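Local coordinates for protein-S-isoprenylcysteine O-methyltransferase (Tribolium castaneum, PDB 5V7P), which catalyses the S-adenosyl-L-methionine-dependent methylation of the carboxyl group of isoprenylated C-terminal cysteines, working as an integral enzyme of the endoplasmic reticulum membrane, at residues Ala63-Ala68 with Thr120-Val124; Pro87-Ile91 with Lys153-Ser159; Trp240-Lys244 with Ile273-Glu277. Numbering follows the deposited sequence.

Overall arrangement
The three contacts lie far apart in an all-helical membrane protein: their centres are about 31 Å (contacts 1 and 2), 29 Å (1 and 3) and 30 Å (2 and 3) apart, and none touches another. Contacts 1 and 2 interlock, their segments alternating in the order 63-68, 87-91, 120-124, 153-159; helix 59-84 and helix 90-113, to which their first segments belong or lead, are consecutive. Contact 3 follows, tying helix 231-258 to the C-terminal loop. Contact 2 belongs to the inferred lumenal end of the helices and contact 3 to the inferred cytoplasmic side, near cofactor-binding Tyr212. Each joins distant parts of the chain (51, 61 and 28 residues intervene), with contact 1 across the chain's centre from both others.

Contact 1. Residues Ala63-Ala68 with Thr120-Val124; sequences AIAIRA and TDSFV. With MPG ([(Z)-octadec-9-enyl] (2R)-2,3-bis(oxidanyl)propanoate), chain B.
Phe123 lays one face of its ring over the CB of Arg67, at 4.1 Å from CB to the ring centroid and 22° off the ring normal, a CH-pi contact. Residues 63-68 are part of helix 59-84, a predicted transmembrane helix; 120-123 form a short 3-10 turn in the loop between helices 90-113 and 129-148, and Val124 leaves it with positive phi (52°). The backbones come closest at Ile64 and Thr120, with CA atoms 5.9 Å apart. Phe123 (chi1 m) also meets the helix backbone at Ile64 O (3.9 Å from Phe123 CZ) and the Ala68 methyl (CB, 4.3 Å from CZ). Thr120, chi1 p, directs CG2 to Ala63 CB at 3.8 Å, while its CB sits over one face of the Arg67 guanidinium, 3.8 Å from Arg67 NE. With chi1 m, extended chi2 and chi3, and chi4 76°, Arg67 NH1 donates a hydrogen bond to Ala63 O at 2.8 Å (angle 153°). Phe107 of helix 90-113 stacks on Phe123, so the ring contacts both helices. No hydrogen bond crosses between the segments; cohesion rests on van der Waals and CH-pi contact, with the arginine charge engaged by a backbone carbonyl of its own helix.

Contact 2. Residues Pro87-Ile91 with Lys153-Ser159; sequences PNIQI and KEIHWLS. With MPG ([(Z)-octadec-9-enyl] (2R)-2,3-bis(oxidanyl)propanoate), chain S; D10 (decane), chain N.
Two helix starts meet here at the inferred lumenal end of the membrane bundle: the loop leading into helix 90-113 packs on the turn before helix 156-180, where Ile155 is both N-cap and centre of an inverse gamma turn (phi/psi -91/79). Asn88 and Glu154 have the closest CA atoms, 5.7 Å apart. Ile91, with chi1 and chi2 both m, points toward the other segment; its CG1 lies 3.0 Å from Lys153 O, and its CD1 reaches His156 ND1 at 3.5 Å. Lys153 starts toward 87-91, placing CB 3.6 Å from Asn88 O, but chi1 and chi2 m turn the chain away, so that NZ hydrogen-bonds to Ile227 O and forms a salt bridge with Glu145. In Glu154, chi1 m sets CG 3.8 Å from Pro87 O, and the chain runs on with chi2 t. His156, chi1 m, brings its ring edge to that same oxygen, with CE1 3.5 Å from Pro87 O. The lipid MPG lies over one face of the imidazole, its O3 atom 3.1 Å from His156 CG.

Contact 3. Residues Trp240-Lys244 with Ile273-Glu277; sequences WMFFK and IPFIE. With MPG ([(Z)-octadec-9-enyl] (2R)-2,3-bis(oxidanyl)propanoate), chain V; D10 (decane), chain G.
Trp240 opens the helical segment, part of helix 231-258, and makes the one hydrogen bond to the loop 273-277. With chi1 t and chi2 88°, its indole reaches across so that NE1 donates to Pro274 O at 2.9 Å (N-H...O angle 154°). The acceptor is exposed by a type II beta turn from Ile273 to Ile276, in which Pro274 has phi/psi -60/141 and Phe275 70/13; the closing bond, Ile276 N to Ile273 O, is weak at 3.3 Å. Ile276 CD1 lies over one face of the indole, 4.0 Å from the centroid of the five-membered ring and 22° off its normal, a CH-pi contact, while a lipid MPG occupies the opposite face. Trp240 CD1 also touches Ile273 CG2 at 3.7 Å. Two residues on, Phe242 points away from the loop and meets an aromatic side chain of the monobody, a separate chain. Phe243 has its CB, which points toward the loop, 3.9 Å from Ile273 CD1; chi1 m carries the ring away, and it stacks on Tyr212, an S-adenosyl-L-methionine-binding residue. Lys244 has its CA 5.9 Å from that of Ile276 and its CB 3.9 Å from Ile276 CD1; its extended side chain then leads away. The result is a C-terminal beta turn docked by a tryptophan onto helix 231-258, inferred to span the membrane, beside the cofactor site of this ICMT-family methyltransferase.

Contact 1. Residues Ala63-Ala68 with Thr120-Val124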
loop_
_atom_site.group_PDB
_atom_site.type_symbol
_atom_site.label_atom_id
_atom_site.label_comp_id
_atom_site.label_asym_id
_atom_site.label_seq_id
_atom_site.Cartn_x
_atom_site.Cartn_y
_atom_site.Cartn_z
ATOM N N ALA A 63 -18.988 -2.251 -3.367
ATOM C CA ALA A 63 -17.778 -1.898 -2.635
ATOM C C ALA A 63 -16.680 -1.436 -3.585
ATOM O O ALA A 63 -15.926 -0.506 -3.277
ATOM C CB ALA A 63 -17.307 -3.091 -1.802
ATOM N N ILE A 64 -16.579 -2.074 -4.752
ATOM C CA ILE A 64 -15.606 -1.652 -5.753
ATOM C C ILE A 64 -16.078 -0.388 -6.459
ATOM O O ILE A 64 -15.299 0.549 -6.666
ATOM C CB ILE A 64 -15.349 -2.796 -6.754
ATOM C CG1 ILE A 64 -14.624 -3.952 -6.057
ATOM C CG2 ILE A 64 -14.540 -2.304 -7.960
ATOM C CD1 ILE A 64 -14.494 -5.207 -6.902
ATOM N N ALA A 65 -17.357 -0.341 -6.833
ATOM C CA ALA A 65 -17.854 0.770 -7.636
ATOM C C ALA A 65 -17.799 2.085 -6.869
ATOM O O ALA A 65 -17.414 3.118 -7.431
ATOM C CB ALA A 65 -19.280 0.479 -8.099
ATOM N N ILE A 66 -18.179 2.074 -5.590
ATOM C CA ILE A 66 -18.258 3.328 -4.848
ATOM C C ILE A 66 -16.867 3.896 -4.600
ATOM O O ILE A 66 -16.681 5.119 -4.588
ATOM C CB ILE A 66 -19.032 3.132 -3.529
ATOM C CG1 ILE A 66 -19.367 4.483 -2.891
ATOM C CG2 ILE A 66 -18.243 2.271 -2.546
ATOM C CD1 ILE A 66 -20.368 5.314 -3.672
ATOM N N ARG A 67 -15.871 3.034 -4.398
ATOM C CA ARG A 67 -14.506 3.522 -4.229
ATOM C C ARG A 67 -13.977 4.118 -5.526
ATOM O O ARG A 67 -13.348 5.184 -5.516
ATOM C CB ARG A 67 -13.605 2.389 -3.739
ATOM C CG ARG A 67 -13.838 2.027 -2.285
ATOM C CD ARG A 67 -13.178 0.716 -1.904
ATOM N NE ARG A 67 -13.258 0.477 -0.467
ATOM C CZ ARG A 67 -14.355 0.080 0.172
ATOM N NH1 ARG A 67 -15.483 -0.127 -0.495
ATOM N NH2 ARG A 67 -14.327 -0.108 1.483
ATOM N N ALA A 68 -14.232 3.453 -6.656
ATOM C CA ALA A 68 -13.815 3.996 -7.943
ATOM C C ALA A 68 -14.511 5.320 -8.227
ATOM O O ALA A 68 -13.886 6.267 -8.719
ATOM C CB ALA A 68 -14.102 2.987 -9.056
ATOM N N THR A 120 -11.148 -4.772 -2.791
ATOM C CA THR A 120 -11.042 -3.382 -2.371
ATOM C C THR A 120 -9.655 -3.064 -1.831
ATOM O O THR A 120 -9.265 -1.891 -1.801
ATOM C CB THR A 120 -12.099 -3.066 -1.312
ATOM O OG1 THR A 120 -11.925 -3.930 -0.182
ATOM C CG2 THR A 120 -13.497 -3.252 -1.885
ATOM N N ASP A 121 -8.903 -4.081 -1.406
ATOM C CA ASP A 121 -7.521 -3.879 -0.991
ATOM C C ASP A 121 -6.632 -3.474 -2.159
ATOM O O ASP A 121 -5.574 -2.874 -1.939
ATOM C CB ASP A 121 -6.979 -5.152 -0.344
ATOM C CG ASP A 121 -7.867 -5.662 0.773
ATOM O OD1 ASP A 121 -8.303 -4.841 1.607
ATOM O OD2 ASP A 121 -8.138 -6.881 0.811
ATOM N N SER A 122 -7.038 -3.787 -3.392
ATOM C CA SER A 122 -6.245 -3.428 -4.559
ATOM C C SER A 122 -6.194 -1.922 -4.785
ATOM O O SER A 122 -5.293 -1.444 -5.483
ATOM C CB SER A 122 -6.799 -4.130 -5.798
ATOM O OG SER A 122 -6.753 -5.538 -5.640
ATOM N N PHE A 123 -7.140 -1.163 -4.221
ATOM C CA PHE A 123 -7.021 0.291 -4.204
ATOM C C PHE A 123 -5.912 0.767 -3.277
ATOM O O PHE A 123 -5.631 1.971 -3.241
ATOM C CB PHE A 123 -8.348 0.928 -3.788
ATOM C CG PHE A 123 -9.434 0.796 -4.816
ATOM C CD1 PHE A 123 -9.412 1.567 -5.965
ATOM C CD2 PHE A 123 -10.482 -0.089 -4.631
ATOM C CE1 PHE A 123 -10.410 1.454 -6.911
ATOM C CE2 PHE A 123 -11.485 -0.205 -5.576
ATOM C CZ PHE A 123 -11.447 0.568 -6.716
ATOM N N VAL A 124 -5.306 -0.144 -2.514
ATOM C CA VAL A 124 -4.107 0.107 -1.716
ATOM C C VAL A 124 -4.275 1.333 -0.822
ATOM O O VAL A 124 -3.324 2.090 -0.599
ATOM C CB VAL A 124 -2.864 0.227 -2.629
ATOM C CG1 VAL A 124 -2.759 1.581 -3.360
ATOM C CG2 VAL A 124 -1.599 -0.067 -1.848
HETATM C C2 MPG B . 2.873 8.897 4.160
HETATM C C3 MPG B . 4.161 8.755 3.360
HETATM C C4 MPG B . 4.457 7.294 3.037
HETATM C C5 MPG B . 5.575 7.229 2.022
HETATM C C6 MPG B . 5.977 5.778 1.821
HETATM C C7 MPG B . 4.864 4.936 1.200
HETATM C C8 MPG B . 4.937 3.563 1.845
HETATM C C9 MPG B . 4.146 2.574 0.993
HETATM C C10 MPG B . 3.036 1.999 1.393
HETATM C C11 MPG B . 2.401 2.247 2.762
HETATM C C12 MPG B . 0.893 2.081 2.653
HETATM C C13 MPG B . 0.532 0.619 2.419
HETATM C C14 MPG B . -0.860 0.569 1.808
HETATM C C15 MPG B . -1.371 -0.870 1.786
HETATM C C16 MPG B . -2.758 -0.949 2.419
HETATM O O1 MPG B . 1.189 9.513 2.605
HETATM C C1 MPG B . 1.649 8.443 3.365
HETATM C CXD MPG B . 0.501 10.285 0.320
HETATM O O2 MPG B . 1.286 10.894 -0.665
HETATM C C21 MPG B . -0.211 11.374 1.137
HETATM O O3 MPG B . 0.310 12.632 0.818
HETATM O O4 MPG B . 2.220 8.737 0.757
HETATM C CX3 MPG B . 1.387 9.439 1.225
#

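Contact 2. Residues Pro87-Ile91 with Lys153-Ser159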
loop_
_atom_site.group_PDB
_atom_site.type_symbol
_atom_site.label_atom_id
_atom_site.label_comp_id
_atom_site.label_asym_id
_atom_site.label_seq_id
_atom_site.Cartn_x
_atom_site.Cartn_y
_atom_site.Cartn_z
ATOM N N PRO A 87 -4.144 31.284 -6.365
ATOM C CA PRO A 87 -2.791 30.716 -6.473
ATOM C C PRO A 87 -2.259 30.223 -5.143
ATOM O O PRO A 87 -1.357 29.376 -5.122
ATOM C CB PRO A 87 -1.959 31.882 -7.021
ATOM C CG PRO A 87 -2.710 33.105 -6.617
ATOM C CD PRO A 87 -4.161 32.729 -6.658
ATOM N N ASN A 88 -2.791 30.738 -4.034
ATOM C CA ASN A 88 -2.426 30.249 -2.713
ATOM C C ASN A 88 -2.799 28.780 -2.531
ATOM O O ASN A 88 -2.186 28.083 -1.716
ATOM C CB ASN A 88 -3.120 31.116 -1.659
ATOM C CG ASN A 88 -2.651 30.823 -0.259
ATOM O OD1 ASN A 88 -1.489 30.483 -0.041
ATOM N ND2 ASN A 88 -3.555 30.942 0.704
ATOM N N ILE A 89 -3.794 28.302 -3.274
ATOM C CA ILE A 89 -4.375 26.987 -3.038
ATOM C C ILE A 89 -4.228 26.039 -4.220
ATOM O O ILE A 89 -4.274 24.815 -4.014
ATOM C CB ILE A 89 -5.867 27.119 -2.659
ATOM C CG1 ILE A 89 -6.071 28.226 -1.615
ATOM C CG2 ILE A 89 -6.420 25.790 -2.147
ATOM C CD1 ILE A 89 -5.335 28.004 -0.304
ATOM N N GLN A 90 -4.049 26.540 -5.445
ATOM C CA GLN A 90 -4.103 25.683 -6.627
ATOM C C GLN A 90 -3.218 24.450 -6.493
ATOM O O GLN A 90 -3.530 23.398 -7.059
ATOM C CB GLN A 90 -3.701 26.484 -7.865
ATOM C CG GLN A 90 -4.714 27.544 -8.257
ATOM C CD GLN A 90 -4.246 28.399 -9.413
ATOM O OE1 GLN A 90 -3.088 28.813 -9.465
ATOM N NE2 GLN A 90 -5.145 28.665 -10.352
ATOM N N ILE A 91 -2.116 24.562 -5.751
ATOM C CA ILE A 91 -1.208 23.432 -5.577
ATOM C C ILE A 91 -1.957 22.217 -5.044
ATOM O O ILE A 91 -1.749 21.087 -5.504
ATOM C CB ILE A 91 -0.050 23.832 -4.644
ATOM C CG1 ILE A 91 0.752 24.993 -5.240
ATOM C CG2 ILE A 91 0.853 22.656 -4.373
ATOM C CD1 ILE A 91 1.265 24.752 -6.642
ATOM N N LYS A 153 3.466 28.585 -1.253
ATOM C CA LYS A 153 2.699 27.720 -2.139
ATOM C C LYS A 153 2.476 28.332 -3.515
ATOM O O LYS A 153 1.892 27.671 -4.382
ATOM C CB LYS A 153 1.347 27.383 -1.503
ATOM C CG LYS A 153 1.435 26.938 -0.048
ATOM C CD LYS A 153 2.362 25.741 0.135
ATOM C CE LYS A 153 2.344 25.254 1.575
ATOM N NZ LYS A 153 3.272 24.117 1.801
ATOM N N GLU A 154 2.919 29.568 -3.735
ATOM C CA GLU A 154 2.826 30.215 -5.036
ATOM C C GLU A 154 4.067 29.990 -5.889
ATOM O O GLU A 154 4.190 30.598 -6.957
ATOM C CB GLU A 154 2.582 31.715 -4.857
ATOM C CG GLU A 154 1.170 32.059 -4.399
ATOM C CD GLU A 154 1.032 33.504 -3.962
ATOM O OE1 GLU A 154 0.795 33.741 -2.759
ATOM O OE2 GLU A 154 1.168 34.403 -4.817
ATOM N N ILE A 155 4.983 29.135 -5.445
ATOM C CA ILE A 155 6.191 28.812 -6.226
ATOM C C ILE A 155 5.821 27.604 -7.078
ATOM O O ILE A 155 6.172 26.456 -6.795
ATOM C CB ILE A 155 7.408 28.557 -5.330
ATOM C CG1 ILE A 155 7.597 29.716 -4.342
ATOM C CG2 ILE A 155 8.653 28.375 -6.186
ATOM C CD1 ILE A 155 8.629 29.449 -3.266
ATOM N N HIS A 156 5.098 27.874 -8.168
ATOM C CA HIS A 156 4.492 26.800 -8.946
ATOM C C HIS A 156 5.532 25.936 -9.652
ATOM O O HIS A 156 5.306 24.733 -9.835
ATOM C CB HIS A 156 3.509 27.386 -9.957
ATOM C CG HIS A 156 2.239 27.890 -9.340
ATOM N ND1 HIS A 156 2.036 27.920 -7.978
ATOM C CD2 HIS A 156 1.107 28.380 -9.900
ATOM C CE1 HIS A 156 0.835 28.409 -7.723
ATOM N NE2 HIS A 156 0.250 28.696 -8.874
ATOM N N TRP A 157 6.669 26.512 -10.054
ATOM C CA TRP A 157 7.675 25.713 -10.748
ATOM C C TRP A 157 8.230 24.621 -9.843
ATOM O O TRP A 157 8.541 23.523 -10.318
ATOM C CB TRP A 157 8.806 26.602 -11.275
ATOM C CG TRP A 157 9.555 27.357 -10.219
ATOM C CD1 TRP A 157 9.293 28.621 -9.775
ATOM C CD2 TRP A 157 10.696 26.902 -9.481
ATOM N NE1 TRP A 157 10.197 28.979 -8.806
ATOM C CE2 TRP A 157 11.068 27.941 -8.605
ATOM C CE3 TRP A 157 11.437 25.717 -9.474
ATOM C CZ2 TRP A 157 12.147 27.831 -7.731
ATOM C CZ3 TRP A 157 12.509 25.610 -8.603
ATOM C CH2 TRP A 157 12.853 26.660 -7.745
ATOM N N LEU A 158 8.354 24.894 -8.542
ATOM C CA LEU A 158 8.779 23.854 -7.609
ATOM C C LEU A 158 7.748 22.734 -7.540
ATOM O O LEU A 158 8.091 21.549 -7.619
ATOM C CB LEU A 158 9.007 24.450 -6.216
ATOM C CG LEU A 158 10.402 24.333 -5.597
ATOM C CD1 LEU A 158 10.382 24.871 -4.171
ATOM C CD2 LEU A 158 10.920 22.900 -5.606
ATOM N N SER A 159 6.473 23.096 -7.388
ATOM C CA SER A 159 5.418 22.091 -7.297
ATOM C C SER A 159 5.336 21.261 -8.571
ATOM O O SER A 159 5.110 20.045 -8.516
ATOM C CB SER A 159 4.081 22.771 -7.013
ATOM O OG SER A 159 3.007 21.851 -7.079
HETATM C C2 MPG S . -3.196 24.656 -14.916
HETATM C C3 MPG S . -3.656 23.332 -14.311
HETATM C C4 MPG S . -4.033 22.350 -15.419
HETATM C C5 MPG S . -2.781 21.639 -15.924
HETATM C C6 MPG S . -2.393 20.526 -14.950
HETATM C C7 MPG S . -1.162 19.770 -15.456
HETATM C C8 MPG S . 0.065 20.675 -15.572
HETATM C C9 MPG S . 0.368 21.315 -14.217
HETATM C C10 MPG S . 1.266 22.267 -14.079
HETATM C C11 MPG S . 2.078 22.819 -15.248
HETATM C C12 MPG S . 1.454 24.128 -15.725
HETATM C C13 MPG S . 1.940 24.436 -17.140
HETATM C C14 MPG S . 3.469 24.445 -17.167
HETATM O O1 MPG S . -1.981 24.928 -12.871
HETATM C C1 MPG S . -2.775 25.613 -13.799
HETATM C CXD MPG S . -1.143 24.932 -10.477
HETATM O O2 MPG S . -0.994 25.850 -9.429
HETATM C C21 MPG S . 0.205 24.290 -10.799
HETATM O O3 MPG S . 1.239 25.168 -10.449
HETATM O O4 MPG S . -1.849 26.828 -11.688
HETATM C CX3 MPG S . -1.683 25.654 -11.713
HETATM C C3 D10 N . 11.144 27.813 -13.838
HETATM C C4 D10 N . 12.318 28.023 -12.885
HETATM C C5 D10 N . 12.147 29.351 -12.150
HETATM C C6 D10 N . 13.307 29.544 -11.175
HETATM C C7 D10 N . 13.145 30.875 -10.442
#

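Contact 3. Residues Trp240-Lys244 with Ile273-Glu277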
loop_
_atom_site.group_PDB
_atom_site.type_symbol
_atom_site.label_atom_id
_atom_site.label_comp_id
_atom_site.label_asym_id
_atom_site.label_seq_id
_atom_site.Cartn_x
_atom_site.Cartn_y
_atom_site.Cartn_z
ATOM N N TRP A 240 11.570 5.282 3.169
ATOM C CA TRP A 240 12.815 4.540 3.012
ATOM C C TRP A 240 12.883 3.354 3.968
ATOM O O TRP A 240 13.223 2.235 3.564
ATOM C CB TRP A 240 14.001 5.478 3.233
ATOM C CG TRP A 240 15.331 4.816 3.083
ATOM C CD1 TRP A 240 16.049 4.671 1.933
ATOM C CD2 TRP A 240 16.108 4.210 4.122
ATOM N NE1 TRP A 240 17.225 4.010 2.191
ATOM C CE2 TRP A 240 17.286 3.715 3.528
ATOM C CE3 TRP A 240 15.922 4.038 5.497
ATOM C CZ2 TRP A 240 18.272 3.058 4.260
ATOM C CZ3 TRP A 240 16.901 3.387 6.222
ATOM C CH2 TRP A 240 18.062 2.904 5.603
ATOM N N MET A 241 12.571 3.578 5.248
ATOM C CA MET A 241 12.680 2.497 6.221
ATOM C C MET A 241 11.651 1.403 5.969
ATOM O O MET A 241 11.929 0.226 6.228
ATOM C CB MET A 241 12.540 3.043 7.645
ATOM C CG MET A 241 11.129 3.479 8.053
ATOM S SD MET A 241 10.951 3.615 9.843
ATOM C CE MET A 241 11.134 1.906 10.351
ATOM N N PHE A 242 10.470 1.760 5.464
ATOM C CA PHE A 242 9.457 0.747 5.191
ATOM C C PHE A 242 9.905 -0.187 4.074
ATOM O O PHE A 242 9.731 -1.407 4.172
ATOM C CB PHE A 242 8.128 1.411 4.835
ATOM C CG PHE A 242 7.043 0.436 4.474
ATOM C CD1 PHE A 242 6.361 -0.262 5.460
ATOM C CD2 PHE A 242 6.703 0.216 3.149
ATOM C CE1 PHE A 242 5.363 -1.159 5.130
ATOM C CE2 PHE A 242 5.705 -0.681 2.813
ATOM C CZ PHE A 242 5.035 -1.370 3.804
ATOM N N PHE A 243 10.489 0.362 3.010
ATOM C CA PHE A 243 10.931 -0.471 1.897
ATOM C C PHE A 243 12.215 -1.222 2.220
ATOM O O PHE A 243 12.453 -2.296 1.658
ATOM C CB PHE A 243 11.109 0.384 0.638
ATOM C CG PHE A 243 9.808 0.793 -0.004
ATOM C CD1 PHE A 243 8.845 -0.155 -0.313
ATOM C CD2 PHE A 243 9.543 2.125 -0.284
ATOM C CE1 PHE A 243 7.651 0.214 -0.897
ATOM C CE2 PHE A 243 8.347 2.500 -0.869
ATOM C CZ PHE A 243 7.400 1.543 -1.174
ATOM N N LYS A 244 13.044 -0.691 3.119
ATOM C CA LYS A 244 14.195 -1.455 3.591
ATOM C C LYS A 244 13.743 -2.727 4.298
ATOM O O LYS A 244 14.214 -3.826 3.985
ATOM C CB LYS A 244 15.055 -0.600 4.521
ATOM C CG LYS A 244 16.222 -1.360 5.153
ATOM C CD LYS A 244 17.094 -0.446 5.995
ATOM C CE LYS A 244 18.320 -1.172 6.531
ATOM N NZ LYS A 244 18.057 -1.895 7.808
ATOM N N ILE A 273 16.732 1.754 -4.749
ATOM C CA ILE A 273 16.564 2.781 -3.725
ATOM C C ILE A 273 17.915 2.989 -3.050
ATOM O O ILE A 273 18.534 2.008 -2.623
ATOM C CB ILE A 273 15.492 2.396 -2.688
ATOM C CG1 ILE A 273 14.125 2.298 -3.374
ATOM C CG2 ILE A 273 15.451 3.427 -1.553
ATOM C CD1 ILE A 273 12.990 1.854 -2.470
ATOM N N PRO A 274 18.404 4.223 -2.930
ATOM C CA PRO A 274 19.737 4.425 -2.347
ATOM C C PRO A 274 19.831 3.891 -0.924
ATOM O O PRO A 274 18.903 4.026 -0.123
ATOM C CB PRO A 274 19.916 5.947 -2.385
ATOM C CG PRO A 274 18.980 6.417 -3.437
ATOM C CD PRO A 274 17.806 5.493 -3.377
ATOM N N PHE A 275 20.979 3.282 -0.619
ATOM C CA PHE A 275 21.344 2.809 0.714
ATOM C C PHE A 275 20.531 1.606 1.174
ATOM O O PHE A 275 20.565 1.268 2.365
ATOM C CB PHE A 275 21.228 3.926 1.760
ATOM C CG PHE A 275 22.097 5.112 1.471
ATOM C CD1 PHE A 275 23.403 5.157 1.929
ATOM C CD2 PHE A 275 21.613 6.182 0.740
ATOM C CE1 PHE A 275 24.208 6.247 1.663
ATOM C CE2 PHE A 275 22.412 7.274 0.470
ATOM C CZ PHE A 275 23.712 7.307 0.932
ATOM N N ILE A 276 19.800 0.950 0.277
ATOM C CA ILE A 276 19.106 -0.298 0.581
ATOM C C ILE A 276 19.772 -1.410 -0.215
ATOM O O ILE A 276 19.724 -1.414 -1.452
ATOM C CB ILE A 276 17.606 -0.209 0.264
ATOM C CG1 ILE A 276 16.946 0.845 1.164
ATOM C CG2 ILE A 276 16.938 -1.578 0.436
ATOM C CD1 ILE A 276 15.435 0.971 1.014
ATOM N N GLU A 277 20.386 -2.354 0.494
ATOM C CA GLU A 277 21.126 -3.429 -0.155
ATOM C C GLU A 277 20.277 -4.666 -0.404
ATOM O O GLU A 277 20.498 -5.369 -1.397
ATOM C CB GLU A 277 22.341 -3.819 0.694
ATOM C CG GLU A 277 23.381 -2.719 0.851
ATOM C CD GLU A 277 23.872 -2.185 -0.479
ATOM O OE1 GLU A 277 23.831 -0.951 -0.679
ATOM O OE2 GLU A 277 24.289 -3.001 -1.329
HETATM C C2 MPG V . 18.883 6.276 5.922
HETATM C C3 MPG V . 19.051 7.371 4.872
HETATM C C4 MPG V . 17.991 7.211 3.784
HETATM C C5 MPG V . 18.041 8.432 2.870
HETATM C C6 MPG V . 17.264 8.151 1.588
HETATM C C7 MPG V . 17.490 9.296 0.600
HETATM C C8 MPG V . 16.764 8.996 -0.707
HETATM C C9 MPG V . 17.306 9.917 -1.802
HETATM C C10 MPG V . 16.603 10.859 -2.402
HETATM C C11 MPG V . 15.135 11.151 -2.087
HETATM C C12 MPG V . 14.854 12.633 -2.328
HETATM O O1 MPG V . 20.296 4.775 7.117
HETATM C C1 MPG V . 20.158 6.120 6.753
HETATM C CXD MPG V . 21.894 3.080 8.114
HETATM O O2 MPG V . 22.244 2.828 9.446
HETATM C C21 MPG V . 23.123 2.918 7.224
HETATM O O3 MPG V . 22.909 3.578 6.006
HETATM O O4 MPG V . 21.866 5.386 8.596
HETATM C CX3 MPG V . 21.366 4.507 7.978
HETATM C C1 D10 G . 21.625 -2.264 -3.962
HETATM C C2 D10 G . 21.888 -0.769 -4.099
HETATM C C3 D10 G . 20.900 -0.179 -5.102
HETATM C C4 D10 G . 20.883 1.342 -4.973
HETATM C C5 D10 G . 20.520 1.946 -6.327
HETATM C C6 D10 G . 20.216 3.433 -6.164
HETATM C C7 D10 G . 20.494 4.151 -7.483
HETATM C C8 D10 G . 19.539 5.332 -7.638
HETATM C C9 D10 G . 18.300 4.883 -8.407
HETATM C C10 D10 G . 17.091 5.693 -7.945
#